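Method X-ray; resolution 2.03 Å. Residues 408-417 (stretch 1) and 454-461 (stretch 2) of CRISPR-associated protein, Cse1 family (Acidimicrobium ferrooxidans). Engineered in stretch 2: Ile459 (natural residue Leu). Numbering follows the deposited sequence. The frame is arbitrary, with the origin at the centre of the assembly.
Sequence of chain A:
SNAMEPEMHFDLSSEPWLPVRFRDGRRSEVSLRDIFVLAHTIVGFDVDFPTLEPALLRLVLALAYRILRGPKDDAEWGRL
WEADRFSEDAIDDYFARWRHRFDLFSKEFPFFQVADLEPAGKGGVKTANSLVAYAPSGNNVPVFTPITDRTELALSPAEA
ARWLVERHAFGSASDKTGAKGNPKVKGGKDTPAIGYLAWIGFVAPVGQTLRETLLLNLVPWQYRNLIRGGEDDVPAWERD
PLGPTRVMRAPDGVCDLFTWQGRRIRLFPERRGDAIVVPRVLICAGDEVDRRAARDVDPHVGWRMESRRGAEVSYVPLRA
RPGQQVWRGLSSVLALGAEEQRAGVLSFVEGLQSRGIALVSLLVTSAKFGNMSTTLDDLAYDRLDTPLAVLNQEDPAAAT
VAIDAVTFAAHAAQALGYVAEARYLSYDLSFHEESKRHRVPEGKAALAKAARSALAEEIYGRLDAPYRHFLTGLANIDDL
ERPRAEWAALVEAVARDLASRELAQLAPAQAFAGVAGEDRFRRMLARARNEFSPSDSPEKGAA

Stretch 1 (408-417) FAAHAAQALG
Stretch 2 (454-461) ALAEEIYG

Where two helices cross with small residues at the crossing point, the backbones can approach closely while longer side chains pack around it. Residues 408-417 and 454-461 of this Cse1-family protein illustrate the principle. Residues 408-415 and 454-461 are helical, with phi/psi near -63/-40 and i to i+4 backbone hydrogen bonds, such as Ala413 N to Ala409 O (3.0 Å) and Tyr460 N to Ala456 O (3.0 Å); at Leu416 psi rises to -19°. Near the end of stretch 1, Gly417 N instead bonds to Gln414 O (2.9 Å). The axes run at 142°, closer to antiparallel than parallel, and approach to 8.6 Å.

The register centres on Ala413 and Ala456, whose CA atoms lie 4.5 Å apart and whose CB atoms meet at 3.8 Å. Ala409 pairs with Tyr460 (CA to CA 7.6 Å) and Leu416 with Leu455 (CA to CA 7.0 Å). Ala413 points toward the partner helix, and its CB also touches Ile459 CG2 (3.7 Å) and Tyr460 CE2 (4.0 Å).

Engineered Ile459 is fully extended, chi1 -162° (t) and chi2 180° (t), which carries CD1 to Leu416 CD1 (3.9 Å) and Ala412 CB (4.3 Å). Leu416 adopts m,t (-82°, 170°); its CB lies 4.0 Å from Leu455 CD2, and its backbone O lies 3.6 Å from that same methyl. Leu455 points toward stretch 1, and its t,p rotamer (-166°, 58°) places CD2 against Leu416.

Tyr460 leaves its backbone sideways, yet chi1 -76° (m) and chi2 -60° bring its end nearer to stretch 1. The ring meets its alanine neighbours obliquely, with CE1 4.3 Å from Ala409 CB, while OH packs tightly at 3.0 Å from Ala410 CA and 3.2 Å from Ala410 CB. No hydrogen bond crosses the contact, which is mostly apolar and buries 387 Å², both sides summed. His411 (m) and Gln414 (t,t) point away and take no part.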

# COMPACT_ATOMS: atom_id res chain seq x y z
N PHE A 408 15.68 17.43 -8.01
CA PHE A 408 16.22 17.87 -9.28
C PHE A 408 15.26 17.53 -10.43
O PHE A 408 15.02 18.37 -11.30
CB PHE A 408 17.63 17.29 -9.54
CG PHE A 408 18.25 17.87 -10.79
CD1 PHE A 408 18.39 19.24 -10.93
CD2 PHE A 408 18.58 17.06 -11.87
CE1 PHE A 408 18.86 19.78 -12.12
CE2 PHE A 408 19.19 17.60 -12.99
CZ PHE A 408 19.28 18.96 -13.13
N ALA A 409 14.70 16.32 -10.44
CA ALA A 409 13.69 15.97 -11.45
C ALA A 409 12.50 16.98 -11.42
O ALA A 409 11.99 17.37 -12.47
CB ALA A 409 13.18 14.56 -11.23
N ALA A 410 12.00 17.29 -10.22
CA ALA A 410 10.90 18.25 -10.02
C ALA A 410 11.29 19.67 -10.54
O ALA A 410 10.48 20.30 -11.22
CB ALA A 410 10.46 18.29 -8.57
N HIS A 411 12.53 20.10 -10.35
CA HIS A 411 12.97 21.38 -10.86
C HIS A 411 13.09 21.33 -12.37
O HIS A 411 12.75 22.31 -13.00
CB HIS A 411 14.32 21.85 -10.26
CG HIS A 411 14.22 22.28 -8.83
ND1 HIS A 411 15.25 22.07 -7.96
CD2 HIS A 411 13.23 22.91 -8.18
CE1 HIS A 411 14.84 22.52 -6.79
NE2 HIS A 411 13.64 23.04 -6.87
N ALA A 412 13.53 20.21 -12.97
CA ALA A 412 13.57 20.12 -14.44
C ALA A 412 12.15 20.17 -15.01
O ALA A 412 11.91 20.77 -16.08
CB ALA A 412 14.30 18.86 -14.89
N ALA A 413 11.20 19.51 -14.35
CA ALA A 413 9.80 19.51 -14.82
C ALA A 413 9.22 20.93 -14.78
O ALA A 413 8.52 21.33 -15.68
CB ALA A 413 8.95 18.58 -13.96
N GLN A 414 9.53 21.68 -13.75
CA GLN A 414 9.08 23.05 -13.57
C GLN A 414 9.75 23.93 -14.62
O GLN A 414 9.06 24.71 -15.28
CB GLN A 414 9.42 23.52 -12.18
CG GLN A 414 8.81 24.90 -11.83
CD GLN A 414 9.21 25.43 -10.46
OE1 GLN A 414 9.73 24.70 -9.60
NE2 GLN A 414 9.02 26.73 -10.25
N ALA A 415 11.07 23.78 -14.85
CA ALA A 415 11.77 24.54 -15.90
C ALA A 415 11.14 24.34 -17.29
O ALA A 415 11.06 25.27 -18.09
CB ALA A 415 13.22 24.15 -15.94
N LEU A 416 10.74 23.13 -17.59
CA LEU A 416 10.06 22.83 -18.85
C LEU A 416 8.75 23.57 -19.03
O LEU A 416 8.29 23.69 -20.16
CB LEU A 416 9.82 21.34 -18.99
CG LEU A 416 11.04 20.53 -19.49
CD1 LEU A 416 10.78 19.06 -19.36
CD2 LEU A 416 11.34 20.87 -20.99
N GLY A 417 8.15 24.07 -17.96
CA GLY A 417 6.92 24.82 -18.06
C GLY A 417 7.06 26.05 -18.96
O GLY A 417 6.11 26.43 -19.61
N ALA A 454 0.99 18.94 -18.05
CA ALA A 454 1.11 17.82 -19.00
C ALA A 454 2.59 17.59 -19.37
O ALA A 454 3.02 16.46 -19.36
CB ALA A 454 0.26 18.05 -20.27
N LEU A 455 3.36 18.62 -19.62
CA LEU A 455 4.77 18.43 -19.98
C LEU A 455 5.59 17.93 -18.77
O LEU A 455 6.48 17.11 -18.95
CB LEU A 455 5.39 19.67 -20.63
CG LEU A 455 6.77 19.48 -21.36
CD1 LEU A 455 6.70 18.40 -22.48
CD2 LEU A 455 7.19 20.73 -21.96
N ALA A 456 5.28 18.40 -17.55
CA ALA A 456 5.88 17.85 -16.32
C ALA A 456 5.56 16.35 -16.19
O ALA A 456 6.43 15.53 -15.91
CB ALA A 456 5.33 18.60 -15.10
N GLU A 457 4.28 15.98 -16.38
CA GLU A 457 3.95 14.54 -16.29
C GLU A 457 4.69 13.73 -17.35
O GLU A 457 5.12 12.61 -17.09
CB GLU A 457 2.43 14.28 -16.37
CG GLU A 457 1.67 14.76 -15.16
CD GLU A 457 2.14 14.17 -13.84
OE1 GLU A 457 2.62 13.01 -13.80
OE2 GLU A 457 2.07 14.91 -12.84
N GLU A 458 4.87 14.27 -18.52
CA GLU A 458 5.62 13.55 -19.55
C GLU A 458 7.11 13.31 -19.13
O GLU A 458 7.62 12.22 -19.29
CB GLU A 458 5.57 14.30 -20.90
CG GLU A 458 6.15 13.44 -22.00
CD GLU A 458 5.73 13.89 -23.39
OE1 GLU A 458 5.10 14.97 -23.55
OE2 GLU A 458 6.12 13.18 -24.34
N ILE A 459 7.81 14.31 -18.61
CA ILE A 459 9.18 14.07 -18.16
C ILE A 459 9.20 13.06 -16.97
O ILE A 459 10.05 12.20 -16.94
CB ILE A 459 9.98 15.36 -17.84
CG1 ILE A 459 11.49 15.01 -17.84
CG2 ILE A 459 9.55 16.06 -16.55
CD1 ILE A 459 12.46 16.06 -17.57
N TYR A 460 8.24 13.11 -16.04
CA TYR A 460 8.24 12.10 -14.97
C TYR A 460 8.09 10.68 -15.54
O TYR A 460 8.76 9.76 -15.06
CB TYR A 460 7.12 12.41 -13.94
CG TYR A 460 7.49 13.55 -13.04
CD1 TYR A 460 8.61 13.49 -12.23
CD2 TYR A 460 6.64 14.66 -12.89
CE1 TYR A 460 8.88 14.46 -11.27
CE2 TYR A 460 6.97 15.70 -12.00
CZ TYR A 460 8.11 15.59 -11.22
OH TYR A 460 8.48 16.41 -10.21
N GLY A 461 7.26 10.51 -16.59
CA GLY A 461 7.07 9.19 -17.19
C GLY A 461 8.39 8.71 -17.79
O GLY A 461 8.76 7.57 -17.62